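Local coordinates for protein putative SAM-dependent O-methyltranferase (Podospora anserina, PDB 4YMH) that binds S-adenosyl-L-homocysteine and probably acts as an O-methyltransferase, passing methyl groups from S-adenosylmethionine to hydroxyl groups of acceptor molecules, at residues A[24-35]-A[48-58]; A[158-166]-A[231-239]. All coordinates share one frame; numbering follows the deposited sequence.

Interaction 1. Residues A[24-35]-A[48-58]; sequences SHGIPDALVEHW and MSSRLQGSWMI. With SAH (S-adenosyl-L-homocysteine), chain E.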
loop_
_atom_site.group_PDB
_atom_site.type_symbol
_atom_site.label_atom_id
_atom_site.label_comp_id
_atom_site.label_asym_id
_atom_site.label_seq_id
_atom_site.Cartn_x
_atom_site.Cartn_y
_atom_site.Cartn_z
ATOM N N SER A 24 7.586 -10.722 6.417
ATOM C CA SER A 24 6.396 -10.935 5.604
ATOM C C SER A 24 6.400 -12.386 5.157
ATOM O O SER A 24 7.466 -12.997 5.029
ATOM C CB SER A 24 6.357 -10.018 4.381
ATOM O OG SER A 24 6.489 -8.671 4.761
ATOM N N HIS A 25 5.225 -12.943 4.893
ATOM C CA HIS A 25 5.203 -14.292 4.347
ATOM C C HIS A 25 5.848 -14.286 2.976
ATOM O O HIS A 25 5.640 -13.368 2.191
ATOM C CB HIS A 25 3.785 -14.844 4.317
ATOM C CG HIS A 25 3.304 -15.247 5.671
ATOM N ND1 HIS A 25 2.379 -14.516 6.383
ATOM C CD2 HIS A 25 3.683 -16.265 6.483
ATOM C CE1 HIS A 25 2.187 -15.078 7.560
ATOM N NE2 HIS A 25 2.961 -16.146 7.644
ATOM N N GLY A 26 6.680 -15.293 2.721
ATOM C CA GLY A 26 7.440 -15.347 1.486
ATOM C C GLY A 26 6.657 -15.892 0.312
ATOM O O GLY A 26 5.558 -16.411 0.458
ATOM N N ILE A 27 7.226 -15.769 -0.876
ATOM C CA ILE A 27 6.603 -16.341 -2.056
ATOM C C ILE A 27 6.893 -17.835 -2.089
ATOM O O ILE A 27 7.858 -18.291 -1.472
ATOM C CB ILE A 27 7.102 -15.646 -3.343
ATOM C CG1 ILE A 27 8.623 -15.708 -3.432
ATOM C CG2 ILE A 27 6.642 -14.182 -3.371
ATOM C CD1 ILE A 27 9.157 -15.258 -4.753
ATOM N N PRO A 28 6.048 -18.612 -2.783
ATOM C CA PRO A 28 6.247 -20.068 -2.840
ATOM C C PRO A 28 7.604 -20.451 -3.420
ATOM O O PRO A 28 8.176 -19.683 -4.193
ATOM C CB PRO A 28 5.120 -20.544 -3.758
ATOM C CG PRO A 28 4.070 -19.512 -3.645
ATOM C CD PRO A 28 4.807 -18.201 -3.465
ATOM N N ASP A 29 8.101 -21.633 -3.070
ATOM C CA ASP A 29 9.418 -22.078 -3.523
ATOM C C ASP A 29 9.568 -22.047 -5.043
ATOM O O ASP A 29 10.613 -21.635 -5.574
ATOM C CB ASP A 29 9.708 -23.487 -3.009
ATOM C CG ASP A 29 9.976 -23.518 -1.520
ATOM O OD1 ASP A 29 10.148 -22.437 -0.921
ATOM O OD2 ASP A 29 10.036 -24.625 -0.948
ATOM N N ALA A 30 8.516 -22.470 -5.736
ATOM C CA ALA A 30 8.550 -22.554 -7.193
ATOM C C ALA A 30 8.753 -21.173 -7.796
ATOM O O ALA A 30 9.459 -21.016 -8.802
ATOM C CB ALA A 30 7.273 -23.176 -7.723
ATOM N N LEU A 31 8.128 -20.179 -7.173
ATOM C CA LEU A 31 8.202 -18.814 -7.676
ATOM C C LEU A 31 9.577 -18.208 -7.394
ATOM O O LEU A 31 10.098 -17.455 -8.206
ATOM C CB LEU A 31 7.083 -17.957 -7.073
ATOM C CG LEU A 31 6.857 -16.581 -7.716
ATOM C CD1 LEU A 31 6.759 -16.740 -9.213
ATOM C CD2 LEU A 31 5.592 -15.905 -7.154
ATOM N N VAL A 32 10.164 -18.533 -6.247
ATOM C CA VAL A 32 11.555 -18.169 -6.000
ATOM C C VAL A 32 12.444 -18.738 -7.109
ATOM O O VAL A 32 13.296 -18.037 -7.668
ATOM C CB VAL A 32 12.061 -18.692 -4.645
ATOM C CG1 VAL A 32 13.546 -18.382 -4.485
ATOM C CG2 VAL A 32 11.254 -18.110 -3.500
ATOM N N GLU A 33 12.234 -20.012 -7.429
ATOM C CA GLU A 33 13.016 -20.662 -8.481
ATOM C C GLU A 33 12.866 -19.937 -9.825
ATOM O O GLU A 33 13.850 -19.734 -10.550
ATOM C CB GLU A 33 12.614 -22.135 -8.620
ATOM C CG GLU A 33 13.424 -22.898 -9.646
ATOM C CD GLU A 33 13.069 -24.376 -9.706
ATOM O OE1 GLU A 33 11.901 -24.724 -9.439
ATOM O OE2 GLU A 33 13.964 -25.190 -10.015
ATOM N N HIS A 34 11.643 -19.538 -10.160
ATOM C CA HIS A 34 11.443 -18.791 -11.399
ATOM C C HIS A 34 12.139 -17.417 -11.364
ATOM O O HIS A 34 12.699 -16.961 -12.368
ATOM C CB HIS A 34 9.953 -18.615 -11.685
ATOM C CG HIS A 34 9.675 -17.756 -12.873
ATOM N ND1 HIS A 34 9.878 -18.185 -14.170
ATOM C CD2 HIS A 34 9.228 -16.482 -12.968
ATOM C CE1 HIS A 34 9.561 -17.215 -15.006
ATOM N NE2 HIS A 34 9.169 -16.167 -14.302
ATOM N N TRP A 35 12.103 -16.767 -10.206
ATOM C CA TRP A 35 12.707 -15.443 -10.040
ATOM C C TRP A 35 14.222 -15.529 -10.260
ATOM O O TRP A 35 14.811 -14.767 -11.055
ATOM C CB TRP A 35 12.367 -14.906 -8.643
ATOM C CG TRP A 35 12.723 -13.477 -8.378
ATOM C CD1 TRP A 35 12.006 -12.368 -8.736
ATOM C CD2 TRP A 35 13.863 -13.000 -7.653
ATOM N NE1 TRP A 35 12.638 -11.232 -8.291
ATOM C CE2 TRP A 35 13.781 -11.591 -7.624
ATOM C CE3 TRP A 35 14.948 -13.627 -7.028
ATOM C CZ2 TRP A 35 14.745 -10.801 -7.004
ATOM C CZ3 TRP A 35 15.902 -12.841 -6.408
ATOM C CH2 TRP A 35 15.794 -11.441 -6.401
ATOM N N MET A 48 12.305 -7.031 -13.707
ATOM C CA MET A 48 11.446 -7.906 -12.913
ATOM C C MET A 48 11.201 -7.338 -11.515
ATOM O O MET A 48 12.074 -6.684 -10.942
ATOM C CB MET A 48 12.062 -9.307 -12.815
ATOM C CG MET A 48 11.253 -10.306 -12.006
ATOM S SD MET A 48 11.947 -11.951 -12.225
ATOM C CE MET A 48 13.653 -11.634 -11.778
ATOM N N SER A 49 10.010 -7.584 -10.971
ATOM C CA SER A 49 9.687 -7.146 -9.616
ATOM C C SER A 49 10.586 -7.864 -8.607
ATOM O O SER A 49 11.189 -8.881 -8.939
ATOM C CB SER A 49 8.205 -7.392 -9.321
ATOM O OG SER A 49 7.396 -6.673 -10.248
ATOM N N SER A 50 10.702 -7.315 -7.399
ATOM C CA SER A 50 11.435 -7.959 -6.305
ATOM C C SER A 50 10.633 -9.099 -5.663
ATOM O O SER A 50 9.458 -9.296 -5.970
ATOM C CB SER A 50 11.781 -6.940 -5.227
ATOM O OG SER A 50 10.599 -6.566 -4.524
ATOM N N ARG A 51 11.264 -9.836 -4.754
ATOM C CA ARG A 51 10.571 -10.877 -3.996
ATOM C C ARG A 51 9.502 -10.302 -3.060
ATOM O O ARG A 51 8.397 -10.855 -2.937
ATOM C CB ARG A 51 11.576 -11.703 -3.190
ATOM C CG ARG A 51 12.541 -12.509 -4.049
ATOM C CD ARG A 51 13.515 -13.322 -3.201
ATOM N NE ARG A 51 12.836 -14.220 -2.267
ATOM C CZ ARG A 51 13.390 -15.308 -1.737
ATOM N NH1 ARG A 51 14.629 -15.656 -2.062
ATOM N NH2 ARG A 51 12.701 -16.060 -0.895
ATOM N N LEU A 52 9.831 -9.187 -2.406
ATOM C CA LEU A 52 8.879 -8.532 -1.510
ATOM C C LEU A 52 7.640 -8.104 -2.301
ATOM O O LEU A 52 6.504 -8.285 -1.848
ATOM C CB LEU A 52 9.528 -7.323 -0.816
ATOM C CG LEU A 52 8.654 -6.560 0.183
ATOM C CD1 LEU A 52 8.183 -7.490 1.307
ATOM C CD2 LEU A 52 9.428 -5.360 0.756
ATOM N N GLN A 53 7.854 -7.564 -3.501
ATOM C CA GLN A 53 6.730 -7.181 -4.351
ATOM C C GLN A 53 5.902 -8.389 -4.715
ATOM O O GLN A 53 4.678 -8.297 -4.822
ATOM C CB GLN A 53 7.201 -6.480 -5.631
ATOM C CG GLN A 53 7.701 -5.076 -5.435
ATOM C CD GLN A 53 8.135 -4.441 -6.743
ATOM O OE1 GLN A 53 9.316 -4.453 -7.081
ATOM N NE2 GLN A 53 7.175 -3.897 -7.490
ATOM N N GLY A 54 6.559 -9.531 -4.906
ATOM C CA GLY A 54 5.844 -10.779 -5.116
ATOM C C GLY A 54 4.912 -11.132 -3.964
ATOM O O GLY A 54 3.740 -11.493 -4.157
ATOM N N SER A 55 5.435 -11.031 -2.751
ATOM C CA SER A 55 4.592 -11.251 -1.561
ATOM C C SER A 55 3.415 -10.279 -1.532
ATOM O O SER A 55 2.301 -10.654 -1.174
ATOM C CB SER A 55 5.420 -11.120 -0.291
ATOM O OG SER A 55 6.412 -12.134 -0.257
ATOM N N TRP A 56 3.663 -9.035 -1.926
ATOM C CA TRP A 56 2.603 -8.020 -1.962
ATOM C C TRP A 56 1.514 -8.368 -2.980
ATOM O O TRP A 56 0.324 -8.224 -2.709
ATOM C CB TRP A 56 3.214 -6.650 -2.276
ATOM C CG TRP A 56 2.238 -5.599 -2.691
ATOM C CD1 TRP A 56 1.299 -4.989 -1.907
ATOM C CD2 TRP A 56 2.131 -5.003 -3.982
ATOM N NE1 TRP A 56 0.615 -4.047 -2.635
ATOM C CE2 TRP A 56 1.101 -4.040 -3.914
ATOM C CE3 TRP A 56 2.808 -5.183 -5.195
ATOM C CZ2 TRP A 56 0.730 -3.267 -5.008
ATOM C CZ3 TRP A 56 2.438 -4.414 -6.282
ATOM C CH2 TRP A 56 1.409 -3.468 -6.181
ATOM N N MET A 57 1.920 -8.830 -4.159
ATOM C CA MET A 57 0.960 -9.202 -5.182
ATOM C C MET A 57 0.104 -10.369 -4.715
ATOM O O MET A 57 -1.121 -10.343 -4.865
ATOM C CB MET A 57 1.685 -9.547 -6.499
ATOM C CG MET A 57 2.401 -8.353 -7.113
ATOM S SD MET A 57 3.284 -8.805 -8.619
ATOM C CE MET A 57 4.641 -9.715 -7.990
ATOM N N ILE A 58 0.740 -11.389 -4.138
ATOM C CA ILE A 58 -0.005 -12.554 -3.679
ATOM C C ILE A 58 -0.973 -12.179 -2.544
ATOM O O ILE A 58 -2.135 -12.597 -2.541
ATOM C CB ILE A 58 0.947 -13.676 -3.217
ATOM C CG1 ILE A 58 1.762 -14.182 -4.426
ATOM C CG2 ILE A 58 0.158 -14.813 -2.584
ATOM C CD1 ILE A 58 2.767 -15.253 -4.091
HETATM N N SAH E . 5.574 -7.423 -14.869
HETATM C CA SAH E . 6.886 -8.004 -14.919
HETATM C CB SAH E . 7.897 -7.054 -15.555
HETATM C CG SAH E . 7.432 -6.242 -16.760
HETATM S SD SAH E . 8.768 -5.349 -17.463
HETATM C C SAH E . 7.372 -8.370 -13.543
HETATM O O SAH E . 8.250 -9.191 -13.415
HETATM O OXT SAH E . 6.874 -7.821 -12.572
HETATM C "C5'" SAH E . 7.884 -4.595 -18.767
HETATM C "C4'" SAH E . 7.501 -5.535 -19.899
HETATM O "O4'" SAH E . 6.631 -4.864 -20.792
HETATM C "C3'" SAH E . 8.685 -5.964 -20.732
HETATM O "O3'" SAH E . 8.746 -7.367 -20.834
HETATM C "C2'" SAH E . 8.439 -5.351 -22.086
HETATM O "O2'" SAH E . 8.957 -6.098 -23.140
HETATM C "C1'" SAH E . 6.940 -5.183 -22.125
HETATM N N9 SAH E . 6.489 -4.097 -23.008
HETATM C C8 SAH E . 7.068 -2.929 -23.218
HETATM N N7 SAH E . 6.368 -2.203 -24.073
HETATM C C5 SAH E . 5.318 -2.907 -24.417
HETATM C C6 SAH E . 4.158 -2.723 -25.286
HETATM N N6 SAH E . 4.040 -1.598 -25.953
HETATM N N1 SAH E . 3.253 -3.695 -25.372
HETATM C C2 SAH E . 3.399 -4.814 -24.671
HETATM N N3 SAH E . 4.413 -5.053 -23.861
HETATM C C4 SAH E . 5.387 -4.150 -23.698
HETATM O O HOH W 1 10.194 -14.540 -0.441
#
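Trp-35 and Met-48 both hold CG anti to the backbone N (chi1 -171° and 180°). A bend at chi3 of the methionine (54°) carries its CE methyl over one face of the indole, 3.8 Å from the centroid of the Trp-35 five-membered ring. Arg-51 takes the opposite face: its CG lies almost on the normal of the six-membered ring, clamping the indole between two CH-pi contacts, with Met-48 SD adding an oblique Met-aromatic one. Rotation of the ring is fixed by a hydrogen bond in its own plane, Trp-35 NE1 to Ser-49 O at 2.8 Å, which lies in the carbonyl plane. That bond is a second-shell support for the ligand, because Ser-49 OG holds SAH OXT at 2.6 Å and Ser-49 N gives a weak bond to SAH O. Arg-51 turns one guanidinium face to Val-32 CG2, and a water joins Arg-51 NH2 to Ile-27 N. Ile-27 CG2 packs on the helix backbone at Gly-54, 3.4 Å from Ser-55 N. Ser-55 OG donates to His-25 O (2.8 Å), and the CD edge of the Pro-28 ring rests on Ile-58 CD1. Helix 29-41 leans on helix 101-114 through Leu-31 and His-34, while Met-57 of helix 51-64 packs on helix 78-86. His-25 ND1 bonds to Val-219 N of the second subunit, and Ser-24 OG to Cys-20 O and to Leu-221 N in strand 217-222 of that subunit.

Interaction 2. Residues A[158-166]-A[231-239]; sequences LDQGLLSAN and IRWKDGAQR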
loop_
_atom_site.group_PDB
_atom_site.type_symbol
_atom_site.label_atom_id
_atom_site.label_comp_id
_atom_site.label_asym_id
_atom_site.label_seq_id
_atom_site.Cartn_x
_atom_site.Cartn_y
_atom_site.Cartn_z
ATOM N N LEU A 158 -10.531 2.943 -18.911
ATOM C CA LEU A 158 -11.707 3.602 -18.381
ATOM C C LEU A 158 -12.743 3.778 -19.479
ATOM O O LEU A 158 -13.939 3.601 -19.230
ATOM C CB LEU A 158 -11.349 4.938 -17.764
ATOM C CG LEU A 158 -10.369 4.779 -16.606
ATOM C CD1 LEU A 158 -9.862 6.157 -16.203
ATOM C CD2 LEU A 158 -11.032 4.074 -15.423
ATOM N N ASP A 159 -12.291 4.084 -20.697
ATOM C CA ASP A 159 -13.244 4.421 -21.757
ATOM C C ASP A 159 -14.105 3.214 -22.099
ATOM O O ASP A 159 -15.300 3.352 -22.377
ATOM C CB ASP A 159 -12.536 4.919 -23.021
ATOM C CG ASP A 159 -11.990 6.338 -22.883
ATOM O OD1 ASP A 159 -12.280 7.025 -21.876
ATOM O OD2 ASP A 159 -11.282 6.776 -23.816
ATOM N N GLN A 160 -13.493 2.030 -22.072
ATOM C CA GLN A 160 -14.186 0.802 -22.472
ATOM C C GLN A 160 -14.758 0.017 -21.294
ATOM O O GLN A 160 -15.301 -1.068 -21.478
ATOM C CB GLN A 160 -13.248 -0.105 -23.272
ATOM C CG GLN A 160 -12.652 0.588 -24.472
ATOM C CD GLN A 160 -11.920 -0.348 -25.416
ATOM O OE1 GLN A 160 -11.205 0.080 -26.329
ATOM N NE2 GLN A 160 -12.093 -1.644 -25.193
ATOM N N GLY A 161 -14.638 0.564 -20.093
ATOM C CA GLY A 161 -15.159 -0.099 -18.914
ATOM C C GLY A 161 -14.532 -1.456 -18.652
ATOM O O GLY A 161 -15.236 -2.413 -18.329
ATOM N N LEU A 162 -13.208 -1.535 -18.774
ATOM C CA LEU A 162 -12.481 -2.793 -18.564
ATOM C C LEU A 162 -12.159 -2.992 -17.091
ATOM O O LEU A 162 -11.762 -4.076 -16.669
ATOM C CB LEU A 162 -11.189 -2.819 -19.387
ATOM C CG LEU A 162 -11.303 -3.041 -20.899
ATOM C CD1 LEU A 162 -9.960 -2.775 -21.585
ATOM C CD2 LEU A 162 -11.776 -4.449 -21.196
ATOM N N LEU A 163 -12.317 -1.924 -16.319
ATOM C CA LEU A 163 -12.205 -1.974 -14.867
ATOM C C LEU A 163 -13.581 -2.167 -14.256
ATOM O O LEU A 163 -14.494 -1.395 -14.547
ATOM C CB LEU A 163 -11.590 -0.685 -14.329
ATOM C CG LEU A 163 -11.311 -0.703 -12.823
ATOM C CD1 LEU A 163 -10.119 -1.609 -12.529
ATOM C CD2 LEU A 163 -11.081 0.722 -12.301
ATOM N N SER A 164 -13.737 -3.171 -13.397
ATOM C CA SER A 164 -15.024 -3.389 -12.744
ATOM C C SER A 164 -15.358 -2.257 -11.767
ATOM O O SER A 164 -14.490 -1.471 -11.397
ATOM C CB SER A 164 -15.034 -4.728 -11.998
ATOM O OG SER A 164 -14.148 -4.689 -10.892
ATOM N N ALA A 165 -16.620 -2.209 -11.337
ATOM C CA ALA A 165 -17.111 -1.168 -10.426
ATOM C C ALA A 165 -16.276 -1.064 -9.156
ATOM O O ALA A 165 -15.927 0.037 -8.721
ATOM C CB ALA A 165 -18.581 -1.425 -10.069
ATOM N N ASN A 166 -15.931 -2.210 -8.578
ATOM C CA ASN A 166 -15.142 -2.236 -7.354
ATOM C C ASN A 166 -13.679 -2.605 -7.582
ATOM O O ASN A 166 -12.943 -2.906 -6.639
ATOM C CB ASN A 166 -15.767 -3.209 -6.351
ATOM C CG ASN A 166 -17.153 -2.771 -5.899
ATOM O OD1 ASN A 166 -17.403 -1.584 -5.666
ATOM N ND2 ASN A 166 -18.063 -3.732 -5.775
ATOM N N ILE A 231 -5.633 3.327 -8.657
ATOM C CA ILE A 231 -6.720 4.030 -9.333
ATOM C C ILE A 231 -8.021 3.275 -9.101
ATOM O O ILE A 231 -8.067 2.057 -9.277
ATOM C CB ILE A 231 -6.463 4.164 -10.848
ATOM C CG1 ILE A 231 -5.115 4.850 -11.119
ATOM C CG2 ILE A 231 -7.605 4.922 -11.511
ATOM C CD1 ILE A 231 -4.717 4.863 -12.609
ATOM N N ARG A 232 -9.074 3.988 -8.704
ATOM C CA ARG A 232 -10.392 3.349 -8.600
ATOM C C ARG A 232 -11.432 4.252 -9.234
ATOM O O ARG A 232 -11.191 5.437 -9.417
ATOM C CB ARG A 232 -10.763 3.059 -7.133
ATOM C CG ARG A 232 -10.961 4.307 -6.283
ATOM C CD ARG A 232 -11.359 4.003 -4.823
ATOM N NE ARG A 232 -12.716 3.457 -4.716
ATOM C CZ ARG A 232 -13.815 4.184 -4.502
ATOM N NH1 ARG A 232 -13.740 5.508 -4.358
ATOM N NH2 ARG A 232 -14.997 3.587 -4.434
ATOM N N TRP A 233 -12.591 3.710 -9.575
ATOM C CA TRP A 233 -13.705 4.576 -9.936
ATOM C C TRP A 233 -14.102 5.397 -8.715
ATOM O O TRP A 233 -14.160 4.856 -7.601
ATOM C CB TRP A 233 -14.923 3.772 -10.402
ATOM C CG TRP A 233 -14.746 2.929 -11.630
ATOM C CD1 TRP A 233 -14.648 1.567 -11.679
ATOM C CD2 TRP A 233 -14.698 3.383 -12.989
ATOM N NE1 TRP A 233 -14.532 1.148 -12.981
ATOM C CE2 TRP A 233 -14.555 2.241 -13.805
ATOM C CE3 TRP A 233 -14.754 4.645 -13.594
ATOM C CZ2 TRP A 233 -14.472 2.320 -15.196
ATOM C CZ3 TRP A 233 -14.667 4.722 -14.986
ATOM C CH2 TRP A 233 -14.531 3.568 -15.764
ATOM N N LYS A 234 -14.395 6.685 -8.914
ATOM C CA LYS A 234 -15.103 7.459 -7.887
ATOM C C LYS A 234 -16.410 6.764 -7.547
ATOM O O LYS A 234 -17.013 6.142 -8.423
ATOM C CB LYS A 234 -15.412 8.879 -8.354
ATOM C CG LYS A 234 -14.231 9.805 -8.455
ATOM C CD LYS A 234 -14.736 11.258 -8.509
ATOM C CE LYS A 234 -13.642 12.218 -8.984
ATOM N NZ LYS A 234 -12.413 12.121 -8.157
ATOM N N ASP A 235 -16.861 6.879 -6.295
ATOM C CA ASP A 235 -18.118 6.244 -5.894
ATOM C C ASP A 235 -19.229 6.524 -6.907
ATOM O O ASP A 235 -19.929 5.611 -7.358
ATOM C CB ASP A 235 -18.563 6.722 -4.503
ATOM C CG ASP A 235 -17.732 6.124 -3.372
ATOM O OD1 ASP A 235 -17.035 5.112 -3.604
ATOM O OD2 ASP A 235 -17.793 6.666 -2.242
ATOM N N GLY A 236 -19.374 7.788 -7.282
ATOM C CA GLY A 236 -20.441 8.183 -8.193
ATOM C C GLY A 236 -20.237 7.801 -9.654
ATOM O O GLY A 236 -21.191 7.820 -10.434
ATOM N N ALA A 237 -19.002 7.456 -10.023
ATOM C CA ALA A 237 -18.657 7.159 -11.414
ATOM C C ALA A 237 -18.821 5.678 -11.752
ATOM O O ALA A 237 -18.723 5.280 -12.921
ATOM C CB ALA A 237 -17.220 7.603 -11.708
ATOM N N GLN A 238 -19.039 4.859 -10.725
ATOM C CA GLN A 238 -19.287 3.435 -10.933
ATOM C C GLN A 238 -20.567 3.253 -11.736
ATOM O O GLN A 238 -21.549 3.975 -11.535
ATOM C CB GLN A 238 -19.376 2.694 -9.595
ATOM C CG GLN A 238 -18.087 2.752 -8.788
ATOM C CD GLN A 238 -18.227 2.142 -7.401
ATOM O OE1 GLN A 238 -19.316 1.739 -6.989
ATOM N NE2 GLN A 238 -17.125 2.084 -6.673
ATOM N N ARG A 239 -20.549 2.291 -12.653
ATOM C CA ARG A 239 -21.675 2.076 -13.548
ATOM C C ARG A 239 -22.123 0.618 -13.486
ATOM O O ARG A 239 -21.386 -0.241 -12.999
ATOM C CB ARG A 239 -21.298 2.489 -14.981
ATOM C CG ARG A 239 -21.146 4.019 -15.167
ATOM C CD ARG A 239 -22.453 4.709 -14.812
ATOM N NE ARG A 239 -22.450 6.158 -14.981
ATOM C CZ ARG A 239 -22.241 7.018 -13.992
ATOM N NH1 ARG A 239 -21.994 6.562 -12.769
ATOM N NH2 ARG A 239 -22.268 8.327 -14.225
HETATM O O HOH W 2 -13.102 0.919 -8.320
HETATM O O HOH W 3 -15.072 0.356 -4.300
#
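The backbone turns a corner at Ala-165 and Asn-166, just past Leu-163 and Ser-164, and Ala-165 comes within 5.1 Å, CA to CA, of Gln-238 in the tail that follows strand 228-233. Trp-233 fills the space between the two segments; its CG lies anti to the carbonyl carbon (chi1 -62°), which lays the indole beside Leu-163. The indole and the side chains of Leu-158 and Leu-163 run alongside in opposite senses, and both CD2 methyls lie over the same face: that of Leu-158 is 3.8 Å from the centroid of the six-membered ring, and that of Leu-163 is 3.9 Å from the centroid of the five-membered ring. Trp-233 NE1 donates to Leu-163 O (3.0 Å, N-H...O angle 158°); the acceptor is in the ring plane, but the N-H comes down from above the carbonyl plane. Here the Rossmann-like sheet of class I methyltransferases passes from parallel to antiparallel, strand 228-233 running against 167-171, and the indole lies near the Schellman turn at Gly-161 that closes helix 150-159. With Trp-233 replaced by alanine, a gap would probably open against both leucines and Leu-163 O would lose this N-H. Further along, a water bridges Ala-165 O and Trp-233 N, while Gln-238 brings CG to 3.5 Å from Ala-165 O. Arg-232 NH2 forms a salt bridge with Asp-235 OD1 (2.7 Å), and Arg-232 NH1 has a second carboxylate in Asp-218.

In the fold
The two contacts sit in different parts of one Rossmann-like fold. Interaction 1 closes early in the chain and lies at the cofactor pocket, contributing Met-48 and Ser-49; the Met-48 side chain is about 4 Å from that of Tyr-75 and about 11 Å from that of Glu-98, both cofactor-binding residues. Interaction 2 lies later in the sequence, away from the annotated sites, and joins the end of helix 150-159 and the corner after Ser-164 to the C-terminal tail. The centres of interaction 1 and interaction 2 are about 29 Å apart, on opposite sides of the chain's centre, and the nearest atoms of interaction 1 and interaction 2 are about 10 Å apart. Both nevertheless meet the second subunit, so each borders the dimer interface.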